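Local coordinates for ribosomal-protein-S5-alanine N-acetyltransferase (Vibrio fischeri, PDB 3IGR) that probably transfers an acetyl group from acetyl-CoA to the N-terminal alanine of ribosomal protein uS5, at residues S18-I23 / Q53-L58; F27-H32 / K79-V84; R115-T120 / A149-V154. All coordinates share one frame; numbering follows the deposited sequence.

Interaction 1 of 3, residues S18-I23 / Q53-L58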
ATOM      1  N   SER A  18      16.481   6.674 -28.233  1.00 10.39           N
ATOM      2  CA  SER A  18      16.769   5.271 -28.575  1.00 10.28           C
ATOM      3  C   SER A  18      15.591   4.303 -28.382  1.00 10.18           C
ATOM      4  O   SER A  18      15.639   3.169 -28.867  1.00  9.63           O
ATOM      5  CB  SER A  18      17.995   4.770 -27.798  1.00 10.31           C
ATOM      6  OG  SER A  18      17.898   5.109 -26.415  1.00 10.80           O
ATOM      7  N   ASP A  19      14.553   4.747 -27.669  1.00 10.26           N
ATOM      8  CA  ASP A  19      13.351   3.938 -27.407  1.00 10.67           C
ATOM      9  C   ASP A  19      12.301   3.910 -28.537  1.00 11.23           C
ATOM     10  O   ASP A  19      11.208   3.356 -28.354  1.00 11.59           O
ATOM     11  CB  ASP A  19      12.650   4.419 -26.135  1.00 10.33           C
ATOM     12  CG  ASP A  19      13.435   4.139 -24.881  1.00 10.34           C
ATOM     13  OD1 ASP A  19      14.094   3.078 -24.798  1.00 11.18           O
ATOM     14  OD2 ASP A  19      13.376   4.980 -23.958  1.00  9.34           O
ATOM     15  N   ALA A  20      12.617   4.512 -29.685  1.00 11.49           N
ATOM     16  CA  ALA A  20      11.623   4.716 -30.751  1.00 11.52           C
ATOM     17  C   ALA A  20      10.912   3.430 -31.159  1.00 11.46           C
ATOM     18  O   ALA A  20       9.688   3.411 -31.277  1.00 10.67           O
ATOM     19  CB  ALA A  20      12.261   5.400 -31.974  1.00 11.49           C
ATOM     20  N   VAL A  21      11.685   2.358 -31.348  1.00 11.62           N
ATOM     21  CA  VAL A  21      11.146   1.075 -31.799  1.00 11.87           C
ATOM     22  C   VAL A  21      10.365   0.386 -30.687  1.00 12.00           C
ATOM     23  O   VAL A  21       9.250  -0.084 -30.896  1.00 12.22           O
ATOM     24  CB  VAL A  21      12.266   0.138 -32.336  1.00 11.98           C
ATOM     25  CG1 VAL A  21      11.728  -1.257 -32.625  1.00 11.77           C
ATOM     26  CG2 VAL A  21      12.890   0.731 -33.585  1.00 11.71           C
ATOM     27  N   THR A  22      10.954   0.339 -29.502  1.00 12.47           N
ATOM     28  CA  THR A  22      10.349  -0.371 -28.384  1.00 12.92           C
ATOM     29  C   THR A  22       9.057   0.269 -27.861  1.00 12.35           C
ATOM     30  O   THR A  22       8.115  -0.446 -27.520  1.00 12.61           O
ATOM     31  CB  THR A  22      11.359  -0.627 -27.246  1.00 13.46           C
ATOM     32  OG1 THR A  22      10.711  -1.347 -26.193  1.00 15.82           O
ATOM     33  CG2 THR A  22      11.909   0.669 -26.693  1.00 13.02           C
ATOM     34  N   ILE A  23       8.996   1.599 -27.802  1.00 11.19           N
ATOM     35  CA  ILE A  23       7.726   2.244 -27.446  1.00 10.94           C
ATOM     36  C   ILE A  23       6.643   1.998 -28.515  1.00 10.33           C
ATOM     37  O   ILE A  23       5.477   1.771 -28.180  1.00 10.45           O
ATOM     38  CB  ILE A  23       7.866   3.763 -27.075  1.00 10.59           C
ATOM     39  CG1 ILE A  23       6.596   4.279 -26.381  1.00 10.62           C
ATOM     40  CG2 ILE A  23       8.189   4.615 -28.306  1.00 10.22           C
ATOM     41  CD1 ILE A  23       6.331   3.656 -25.035  1.00 10.32           C
ATOM     42  N   GLN A  53       9.911  11.420 -34.143  1.00 11.09           N
ATOM     43  CA  GLN A  53       9.470  12.816 -34.115  1.00 10.81           C
ATOM     44  C   GLN A  53       8.922  13.201 -32.749  1.00 10.22           C
ATOM     45  O   GLN A  53       9.336  14.200 -32.161  1.00 10.12           O
ATOM     46  CB  GLN A  53       8.399  13.062 -35.185  1.00 11.04           C
ATOM     47  CG  GLN A  53       8.882  12.889 -36.620  1.00 12.19           C
ATOM     48  CD  GLN A  53       9.972  13.885 -37.024  1.00 13.91           C
ATOM     49  OE1 GLN A  53      10.835  13.571 -37.846  1.00 13.50           O
ATOM     50  NE2 GLN A  53       9.932  15.089 -36.449  1.00 14.24           N
ATOM     51  N   ARG A  54       7.984  12.391 -32.265  1.00  9.43           N
ATOM     52  CA  ARG A  54       7.361  12.554 -30.963  1.00  9.25           C
ATOM     53  C   ARG A  54       8.430  12.665 -29.870  1.00  9.09           C
ATOM     54  O   ARG A  54       8.335  13.507 -28.984  1.00  8.88           O
ATOM     55  CB  ARG A  54       6.445  11.359 -30.717  1.00  9.00           C
ATOM     56  CG  ARG A  54       5.312  11.593 -29.776  1.00 10.42           C
ATOM     57  CD  ARG A  54       4.203  10.592 -30.059  1.00 12.02           C
ATOM     58  NE  ARG A  54       3.075  10.805 -29.165  1.00 13.12           N
ATOM     59  CZ  ARG A  54       1.974  11.481 -29.479  1.00 13.90           C
ATOM     60  NH1 ARG A  54       1.819  12.007 -30.690  1.00 14.02           N
ATOM     61  NH2 ARG A  54       1.016  11.619 -28.577  1.00 13.90           N
ATOM     62  N   LEU A  55       9.467  11.830 -29.969  1.00  8.92           N
ATOM     63  CA  LEU A  55      10.554  11.824 -28.990  1.00  8.93           C
ATOM     64  C   LEU A  55      11.417  13.079 -29.047  1.00  8.85           C
ATOM     65  O   LEU A  55      11.851  13.577 -28.007  1.00  8.71           O
ATOM     66  CB  LEU A  55      11.401  10.559 -29.117  1.00  8.79           C
ATOM     67  CG  LEU A  55      10.647   9.305 -28.666  1.00  8.38           C
ATOM     68  CD1 LEU A  55      11.242   8.058 -29.294  1.00  9.39           C
ATOM     69  CD2 LEU A  55      10.636   9.202 -27.158  1.00  8.72           C
ATOM     70  N   LEU A  56      11.624  13.612 -30.251  1.00  8.56           N
ATOM     71  CA  LEU A  56      12.338  14.878 -30.407  1.00  8.68           C
ATOM     72  C   LEU A  56      11.615  16.021 -29.684  1.00  8.80           C
ATOM     73  O   LEU A  56      12.256  16.872 -29.060  1.00  9.10           O
ATOM     74  CB  LEU A  56      12.591  15.188 -31.888  1.00  8.85           C
ATOM     75  CG  LEU A  56      13.823  14.556 -32.569  1.00  9.05           C
ATOM     76  CD1 LEU A  56      14.289  13.225 -31.937  1.00 10.21           C
ATOM     77  CD2 LEU A  56      13.561  14.373 -34.045  1.00  8.38           C
ATOM     78  N   GLN A  57      10.283  16.006 -29.720  1.00  8.68           N
ATOM     79  CA  GLN A  57       9.482  16.969 -28.969  1.00  8.62           C
ATOM     80  C   GLN A  57       9.540  16.736 -27.451  1.00  8.54           C
ATOM     81  O   GLN A  57       9.703  17.684 -26.682  1.00  8.28           O
ATOM     82  CB  GLN A  57       8.030  16.976 -29.466  1.00  8.87           C
ATOM     83  CG  GLN A  57       7.800  17.898 -30.652  1.00  9.90           C
ATOM     84  CD  GLN A  57       6.453  17.688 -31.311  1.00 11.13           C
ATOM     85  OE1 GLN A  57       6.214  16.657 -31.939  1.00 12.13           O
ATOM     86  NE2 GLN A  57       5.570  18.677 -31.193  1.00 10.66           N
ATOM     87  N   LEU A  58       9.415  15.477 -27.036  1.00  8.34           N
ATOM     88  CA  LEU A  58       9.470  15.105 -25.619  1.00  8.07           C
ATOM     89  C   LEU A  58      10.824  15.386 -24.976  1.00  8.15           C
ATOM     90  O   LEU A  58      10.887  15.965 -23.894  1.00  8.17           O
ATOM     91  CB  LEU A  58       9.113  13.635 -25.429  1.00  7.71           C
ATOM     92  CG  LEU A  58       7.654  13.241 -25.577  1.00  7.32           C
ATOM     93  CD1 LEU A  58       7.580  11.742 -25.547  1.00  7.06           C
ATOM     94  CD2 LEU A  58       6.775  13.850 -24.489  1.00  6.44           C
TER
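L55 meets A20 through one methyl group, CD1, and the conformation of the leucine explains why that branch does the work. With chi1 at -69° its CG stands opposite its own carbonyl carbon, and with chi2 at 157° CD1 continues roughly anti to CA, so that this methyl reaches furthest from helix 48-63. It lands on the backbone at the start of helix 20-29 as much as on a side chain: L55 CD1 is 3.7 Å from A20 CA. The methyl of the alanine is only slightly further off, with A20 CB 3.9 Å from L55 CD1. The small side chain of A20 lets the leucine come down to the main chain, and the two backbones approach to 7.4 Å between A20 CA and L55 CA.

These are the two longer helices between strands 10-14 and 68-74, as in the GNAT fold, with the short helix 31-34 between them, and the contact joins the beginning of one to the middle of the other. D19 precedes the first helical turn, which is closed by the backbone bond from I23 N to D19 O at 2.9 Å. Its carboxylate makes no cap on that helix; OD2 instead turns back to R13, in a salt bridge, and to K16 N. I23 directs its CB toward helix 48-63, yet its CG2 stays 4.7 Å from L55 CD1. I15 touches both side chains, while W51 of helix 48-63 and I80, T83 and V71 of the sheet also pack against I23.

Interaction 2 of 3, residues F27-H32 / K79-V84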
ATOM      1  N   PHE A  27       2.826  -0.006 -28.024  1.00  9.54           N
ATOM      2  CA  PHE A  27       1.474   0.460 -28.299  1.00  9.60           C
ATOM      3  C   PHE A  27       0.840  -0.392 -29.379  1.00 10.13           C
ATOM      4  O   PHE A  27      -0.360  -0.650 -29.363  1.00 10.28           O
ATOM      5  CB  PHE A  27       1.444   1.960 -28.634  1.00  9.87           C
ATOM      6  CG  PHE A  27       1.592   2.842 -27.415  1.00 10.04           C
ATOM      7  CD1 PHE A  27       0.603   2.856 -26.434  1.00 10.40           C
ATOM      8  CD2 PHE A  27       2.726   3.622 -27.233  1.00 10.78           C
ATOM      9  CE1 PHE A  27       0.732   3.646 -25.289  1.00 11.96           C
ATOM     10  CE2 PHE A  27       2.867   4.418 -26.088  1.00 13.29           C
ATOM     11  CZ  PHE A  27       1.863   4.432 -25.117  1.00 12.42           C
HETATM   12  N   MSE A  28       1.670  -0.880 -30.288  1.00 10.26           N
HETATM   13  CA  MSE A  28       1.182  -1.729 -31.350  1.00 11.22           C
HETATM   14  C   MSE A  28       0.756  -3.080 -30.769  1.00 11.33           C
HETATM   15  O   MSE A  28      -0.234  -3.655 -31.202  1.00 11.39           O
HETATM   16  CB  MSE A  28       2.255  -1.831 -32.424  1.00 11.03           C
HETATM   17  CG  MSE A  28       2.192  -3.019 -33.275  1.00 12.87           C
HETATM   18 SE   MSE A  28       3.428  -2.769 -34.740  1.00 18.62          SE
HETATM   19  CE  MSE A  28       4.973  -2.000 -33.827  1.00 16.00           C
ATOM     20  N   ARG A  29       1.493  -3.545 -29.758  1.00 11.59           N
ATOM     21  CA  ARG A  29       1.194  -4.785 -29.029  1.00 11.80           C
ATOM     22  C   ARG A  29      -0.127  -4.688 -28.255  1.00 11.88           C
ATOM     23  O   ARG A  29      -0.925  -5.625 -28.251  1.00 12.03           O
ATOM     24  CB  ARG A  29       2.358  -5.121 -28.077  1.00 11.88           C
ATOM     25  CG  ARG A  29       2.308  -6.484 -27.403  1.00 12.05           C
ATOM     26  CD  ARG A  29       3.707  -6.969 -26.936  1.00 10.33           C
ATOM     27  NE  ARG A  29       4.109  -6.351 -25.675  1.00  9.71           N
ATOM     28  CZ  ARG A  29       5.030  -5.389 -25.541  1.00  9.60           C
ATOM     29  NH1 ARG A  29       5.697  -4.915 -26.589  1.00  8.83           N
ATOM     30  NH2 ARG A  29       5.295  -4.904 -24.339  1.00  8.73           N
ATOM     31  N   ASN A  30      -0.363  -3.541 -27.621  1.00 11.94           N
ATOM     32  CA  ASN A  30      -1.554  -3.347 -26.806  1.00 11.81           C
ATOM     33  C   ASN A  30      -2.694  -2.551 -27.466  1.00 12.09           C
ATOM     34  O   ASN A  30      -3.641  -2.148 -26.784  1.00 12.44           O
ATOM     35  CB  ASN A  30      -1.160  -2.724 -25.461  1.00 11.37           C
ATOM     36  CG  ASN A  30      -0.336  -3.658 -24.615  1.00 11.11           C
ATOM     37  OD1 ASN A  30      -0.876  -4.466 -23.873  1.00 12.26           O
ATOM     38  ND2 ASN A  30       0.985  -3.554 -24.724  1.00 10.37           N
ATOM     39  N   ARG A  31      -2.602  -2.347 -28.780  1.00 12.50           N
ATOM     40  CA  ARG A  31      -3.622  -1.627 -29.579  1.00 12.55           C
ATOM     41  C   ARG A  31      -5.070  -1.953 -29.202  1.00 12.74           C
ATOM     42  O   ARG A  31      -5.870  -1.047 -28.952  1.00 12.42           O
ATOM     43  CB  ARG A  31      -3.435  -1.918 -31.082  1.00 12.69           C
ATOM     44  N   HIS A  32      -5.392  -3.249 -29.188  1.00 12.35           N
ATOM     45  CA  HIS A  32      -6.746  -3.736 -28.940  1.00 11.99           C
ATOM     46  C   HIS A  32      -7.210  -3.631 -27.496  1.00 11.86           C
ATOM     47  O   HIS A  32      -8.341  -3.198 -27.243  1.00 11.44           O
ATOM     48  CB  HIS A  32      -6.894  -5.177 -29.451  1.00 12.46           C
ATOM     49  CG  HIS A  32      -7.789  -5.303 -30.639  1.00 12.47           C
ATOM     50  ND1 HIS A  32      -8.505  -6.450 -30.912  1.00 13.71           N
ATOM     51  CD2 HIS A  32      -8.111  -4.417 -31.611  1.00 12.29           C
ATOM     52  CE1 HIS A  32      -9.216  -6.270 -32.009  1.00 13.34           C
ATOM     53  NE2 HIS A  32      -8.994  -5.044 -32.452  1.00 13.52           N
ATOM     54  N   LYS A  79      11.909  -5.086 -22.811  1.00 13.16           N
ATOM     55  CA  LYS A  79      10.735  -4.571 -23.491  1.00 13.47           C
ATOM     56  C   LYS A  79      10.075  -3.532 -22.611  1.00 13.15           C
ATOM     57  O   LYS A  79      10.088  -3.658 -21.393  1.00 13.33           O
ATOM     58  CB  LYS A  79       9.753  -5.709 -23.809  1.00 13.66           C
ATOM     59  N   ILE A  80       9.513  -2.497 -23.227  1.00 12.73           N
ATOM     60  CA  ILE A  80       8.661  -1.548 -22.510  1.00 11.95           C
ATOM     61  C   ILE A  80       7.321  -2.225 -22.261  1.00 11.78           C
ATOM     62  O   ILE A  80       6.744  -2.819 -23.182  1.00 11.69           O
ATOM     63  CB  ILE A  80       8.475  -0.236 -23.320  1.00 11.70           C
ATOM     64  CG1 ILE A  80       9.765   0.590 -23.276  1.00 11.41           C
ATOM     65  CG2 ILE A  80       7.264   0.579 -22.820  1.00 10.22           C
ATOM     66  CD1 ILE A  80       9.832   1.714 -24.313  1.00  9.19           C
ATOM     67  N   ILE A  81       6.843  -2.147 -21.020  1.00 11.34           N
ATOM     68  CA  ILE A  81       5.598  -2.808 -20.617  1.00 11.47           C
ATOM     69  C   ILE A  81       4.626  -1.857 -19.927  1.00 11.45           C
ATOM     70  O   ILE A  81       3.613  -2.281 -19.377  1.00 10.89           O
ATOM     71  CB  ILE A  81       5.872  -4.017 -19.691  1.00 12.18           C
ATOM     72  CG1 ILE A  81       6.551  -3.539 -18.398  1.00 13.35           C
ATOM     73  CG2 ILE A  81       6.716  -5.054 -20.448  1.00 11.56           C
ATOM     74  CD1 ILE A  81       5.972  -4.092 -17.120  1.00 15.86           C
ATOM     75  N   GLY A  82       4.928  -0.561 -19.974  1.00 11.79           N
ATOM     76  CA  GLY A  82       4.072   0.436 -19.326  1.00 12.03           C
ATOM     77  C   GLY A  82       4.598   1.838 -19.528  1.00 12.21           C
ATOM     78  O   GLY A  82       5.742   2.022 -19.951  1.00 12.00           O
ATOM     79  N   THR A  83       3.744   2.821 -19.231  1.00 11.89           N
ATOM     80  CA  THR A  83       4.086   4.223 -19.367  1.00 11.97           C
ATOM     81  C   THR A  83       3.437   4.988 -18.218  1.00 11.91           C
ATOM     82  O   THR A  83       2.391   4.582 -17.700  1.00 11.57           O
ATOM     83  CB  THR A  83       3.555   4.840 -20.707  1.00 11.63           C
ATOM     84  OG1 THR A  83       2.134   4.736 -20.733  1.00 11.86           O
ATOM     85  CG2 THR A  83       4.143   4.147 -21.951  1.00 10.85           C
ATOM     86  N   VAL A  84       4.067   6.075 -17.806  1.00 11.80           N
ATOM     87  CA  VAL A  84       3.454   7.006 -16.848  1.00 12.12           C
ATOM     88  C   VAL A  84       3.828   8.361 -17.386  1.00 12.39           C
ATOM     89  O   VAL A  84       5.012   8.691 -17.459  1.00 12.37           O
ATOM     90  CB  VAL A  84       3.964   6.828 -15.379  1.00 12.32           C
ATOM     91  CG1 VAL A  84       3.210   7.747 -14.428  1.00 11.57           C
ATOM     92  CG2 VAL A  84       3.782   5.371 -14.895  1.00 12.88           C
TER
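R29 reaches from the end of helix 20-29 to a main-chain oxygen, I80 O, just ahead of a kink in the strand it faces. The kink is a classic beta bulge: I81 and G82 both lie opposite V72 of strand 68-74, within the antiparallel part of the GNAT sheet. The bond from R29 NH2 to I80 O is 2.8 Å long with an N-H...O angle of 149°. The oxygen lies only 6° out of the guanidinium plane and so meets the group at its edge, while the nitrogen is tilted slightly from the plane of the carbonyl.

The backbones stay well apart, 9.3 Å between F27 CA and I81 CA, and the arginine spans the gap. R29 leaves its helix with CG opposite the backbone N and then bends at the CG-CD bond, which swings the guanidinium toward the strand. A second bond fixes its rotation: R29 NE forms a salt bridge with D104 OD1, an atom that also accepts from N30 ND2, while N30 OD1 takes the S105 backbone N-H. D104 and S105 follow strand 96-103, at the start of the connection that in GNAT enzymes usually leads to the acetyl-CoA pyrophosphate loop. Beside the arginine, I81 CG2 lies 4.1 Å from R29 NH2.

The apolar half of the contact is buried. The F27 ring and the T83 side chain approach from opposite directions, with F45 and Y69 also against the ring. With chi1 at 61°, T83 gives OG1 to a hydrogen bond with S102 OG, which leaves the methyl to the helix: T83 CG2 lies 3.9 Å from F27 CZ.

Interaction 3 of 3, residues R115-T120 / A149-V154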
ATOM      1  N   ARG A 115       3.138   0.791  -8.254  1.00 11.23           N
ATOM      2  CA  ARG A 115       4.532   1.126  -7.924  1.00 11.68           C
ATOM      3  C   ARG A 115       5.140   2.151  -8.863  1.00 11.47           C
ATOM      4  O   ARG A 115       5.815   3.079  -8.410  1.00 11.64           O
ATOM      5  CB  ARG A 115       5.443  -0.118  -7.880  1.00 11.85           C
ATOM      6  CG  ARG A 115       5.052  -1.199  -6.881  1.00 10.90           C
ATOM      7  CD  ARG A 115       6.165  -2.294  -6.782  1.00 13.20           C
ATOM      8  NE  ARG A 115       7.344  -1.822  -6.034  1.00 13.83           N
ATOM      9  CZ  ARG A 115       8.290  -2.614  -5.514  1.00 13.85           C
ATOM     10  NH1 ARG A 115       8.237  -3.927  -5.667  1.00 13.10           N
ATOM     11  NH2 ARG A 115       9.304  -2.093  -4.837  1.00 13.12           N
ATOM     12  N   ALA A 116       4.916   1.978 -10.172  1.00 11.49           N
ATOM     13  CA  ALA A 116       5.444   2.911 -11.181  1.00 11.46           C
ATOM     14  C   ALA A 116       4.923   4.335 -10.984  1.00 11.54           C
ATOM     15  O   ALA A 116       5.691   5.306 -11.037  1.00 11.99           O
ATOM     16  CB  ALA A 116       5.132   2.399 -12.614  1.00 11.16           C
ATOM     17  N   VAL A 117       3.623   4.454 -10.737  1.00 11.33           N
ATOM     18  CA  VAL A 117       2.978   5.756 -10.550  1.00 10.56           C
ATOM     19  C   VAL A 117       3.376   6.356  -9.200  1.00 11.54           C
ATOM     20  O   VAL A 117       3.634   7.550  -9.116  1.00 11.24           O
ATOM     21  CB  VAL A 117       1.440   5.672 -10.635  1.00 10.09           C
ATOM     22  CG1 VAL A 117       0.795   7.016 -10.314  1.00  9.67           C
ATOM     23  CG2 VAL A 117       0.979   5.210 -12.032  1.00  9.02           C
ATOM     24  N   ASN A 118       3.417   5.529  -8.147  1.00 11.19           N
ATOM     25  CA  ASN A 118       3.810   6.004  -6.817  1.00 11.22           C
ATOM     26  C   ASN A 118       5.197   6.624  -6.785  1.00 11.37           C
ATOM     27  O   ASN A 118       5.411   7.667  -6.150  1.00 10.47           O
ATOM     28  CB  ASN A 118       3.778   4.876  -5.791  1.00 10.97           C
ATOM     29  CG  ASN A 118       3.802   5.389  -4.369  1.00 12.40           C
ATOM     30  OD1 ASN A 118       3.668   6.584  -4.125  1.00 12.54           O
ATOM     31  ND2 ASN A 118       3.954   4.480  -3.418  1.00 12.09           N
ATOM     32  N   VAL A 119       6.142   5.959  -7.443  1.00 10.65           N
ATOM     33  CA  VAL A 119       7.530   6.365  -7.336  1.00 10.72           C
ATOM     34  C   VAL A 119       7.751   7.639  -8.156  1.00 10.47           C
ATOM     35  O   VAL A 119       8.495   8.524  -7.745  1.00 10.19           O
ATOM     36  CB  VAL A 119       8.485   5.212  -7.681  1.00 10.88           C
ATOM     37  CG1 VAL A 119       8.579   4.964  -9.204  1.00 10.03           C
ATOM     38  CG2 VAL A 119       9.825   5.443  -7.041  1.00 12.40           C
ATOM     39  N   THR A 120       7.061   7.745  -9.283  1.00 10.39           N
ATOM     40  CA  THR A 120       7.142   8.950 -10.103  1.00 10.54           C
ATOM     41  C   THR A 120       6.341  10.144  -9.545  1.00 10.57           C
ATOM     42  O   THR A 120       6.798  11.272  -9.656  1.00 11.46           O
ATOM     43  CB  THR A 120       6.778   8.666 -11.560  1.00 10.25           C
ATOM     44  OG1 THR A 120       5.451   8.119 -11.625  1.00 10.05           O
ATOM     45  CG2 THR A 120       7.769   7.693 -12.151  1.00  9.68           C
ATOM     46  N   ALA A 149      -6.808   4.987  -5.784  1.00 10.16           N
ATOM     47  CA  ALA A 149      -7.188   4.873  -4.378  1.00 10.02           C
ATOM     48  C   ALA A 149      -5.990   4.451  -3.531  1.00 10.73           C
ATOM     49  O   ALA A 149      -5.762   4.993  -2.437  1.00 10.61           O
ATOM     50  CB  ALA A 149      -8.345   3.871  -4.204  1.00 10.64           C
ATOM     51  N   ALA A 150      -5.212   3.496  -4.035  1.00 10.66           N
ATOM     52  CA  ALA A 150      -4.090   2.954  -3.269  1.00 11.33           C
ATOM     53  C   ALA A 150      -2.993   4.007  -3.051  1.00 11.93           C
ATOM     54  O   ALA A 150      -2.213   3.919  -2.085  1.00 11.58           O
ATOM     55  CB  ALA A 150      -3.515   1.713  -3.945  1.00 10.96           C
ATOM     56  N   LEU A 151      -2.952   4.994  -3.943  1.00 11.87           N
ATOM     57  CA  LEU A 151      -1.931   6.033  -3.921  1.00 12.45           C
ATOM     58  C   LEU A 151      -2.396   7.302  -3.232  1.00 12.83           C
ATOM     59  O   LEU A 151      -1.682   8.311  -3.216  1.00 13.15           O
ATOM     60  CB  LEU A 151      -1.482   6.322  -5.354  1.00 13.09           C
ATOM     61  CG  LEU A 151      -0.746   5.124  -5.963  1.00 13.16           C
ATOM     62  CD1 LEU A 151      -0.286   5.468  -7.362  1.00 16.12           C
ATOM     63  CD2 LEU A 151       0.434   4.755  -5.094  1.00 15.16           C
ATOM     64  N   GLY A 152      -3.593   7.244  -2.659  1.00 13.01           N
ATOM     65  CA  GLY A 152      -4.140   8.354  -1.899  1.00 13.17           C
ATOM     66  C   GLY A 152      -4.693   9.530  -2.682  1.00 13.40           C
ATOM     67  O   GLY A 152      -4.782  10.621  -2.130  1.00 13.34           O
ATOM     68  N   PHE A 153      -5.036   9.329  -3.963  1.00 13.00           N
ATOM     69  CA  PHE A 153      -5.764  10.348  -4.751  1.00 12.72           C
ATOM     70  C   PHE A 153      -7.169  10.500  -4.203  1.00 12.94           C
ATOM     71  O   PHE A 153      -7.789   9.517  -3.826  1.00 12.36           O
ATOM     72  CB  PHE A 153      -5.828   9.975  -6.230  1.00 12.55           C
ATOM     73  CG  PHE A 153      -4.546  10.239  -6.975  1.00 10.99           C
ATOM     74  CD1 PHE A 153      -3.426   9.442  -6.769  1.00 10.14           C
ATOM     75  CD2 PHE A 153      -4.468  11.280  -7.892  1.00  9.64           C
ATOM     76  CE1 PHE A 153      -2.236   9.680  -7.460  1.00 11.36           C
ATOM     77  CE2 PHE A 153      -3.275  11.542  -8.586  1.00 11.83           C
ATOM     78  CZ  PHE A 153      -2.161  10.739  -8.383  1.00 10.08           C
ATOM     79  N   VAL A 154      -7.643  11.739  -4.120  1.00 12.42           N
ATOM     80  CA  VAL A 154      -8.944  12.033  -3.528  1.00 12.35           C
ATOM     81  C   VAL A 154      -9.891  12.449  -4.652  1.00 12.54           C
ATOM     82  O   VAL A 154      -9.545  13.318  -5.467  1.00 12.07           O
ATOM     83  CB  VAL A 154      -8.817  13.162  -2.463  1.00 11.90           C
ATOM     84  CG1 VAL A 154     -10.207  13.601  -1.916  1.00 13.11           C
ATOM     85  CG2 VAL A 154      -7.936  12.695  -1.314  1.00 12.42           C
TER
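L151 drives a forked side chain against helix 112-126, each methyl meeting a different residue. CD1 takes V117, 3.5 Å from V117 CG1 and 3.7 Å from V117 CB; CD2 lies 3.4 Å from N118 CB and 3.5 Å from N118 CG. These separations, shorter than usual for carbon pairs, mark the tight part. The extended L151 side chain (chi2 -178°) carries CD1 outward, and V117 CG1, anti to its backbone N, stands in its path.

L151 is where helix 142-150 ends, in a Schellman motif: G152, at positive phi, donates its N-H to A149 O (3.1 Å), and F153 N bonds one residue further back. The leucine at this helix end thus packs on helix 112-126, the helix of the beta-alpha-beta crossover between parallel strands 96-103 and 132-137 in the GNAT fold.

Packing thins out beyond the leucine. The F153 ring comes no closer than 4.9 Å, CE1 to V117 CG1, and turns instead to I121, T175 and K177. G152, A149 and V154 are solvent-exposed, and on the polar flank partly exposed N118 has its side chain about 3 Å from a bound sodium ion.

Overall arrangement
Interactions 1 and 2 are neighbours, their centres about 14 Å apart, and both use helix 20-29: its start meets helix 48-63, its end meets strand 79-90. They alternate along the chain and touch directly, for T22 CG2 is 3.3 Å from I80 CD1. Interaction 3 follows both in sequence. Its centre is about 20 Å from that of interaction 2, but V84 joins the two, its CG2 packing 4.0 Å from V117 CG2 on helix 112-126. Interactions 1 and 3 lie on opposite sides of the chain's centre, centres about 26 Å apart, without touching. Strand 79-90 thus lies between helix 20-29 and helix 112-126, touching both, within a single GNAT domain.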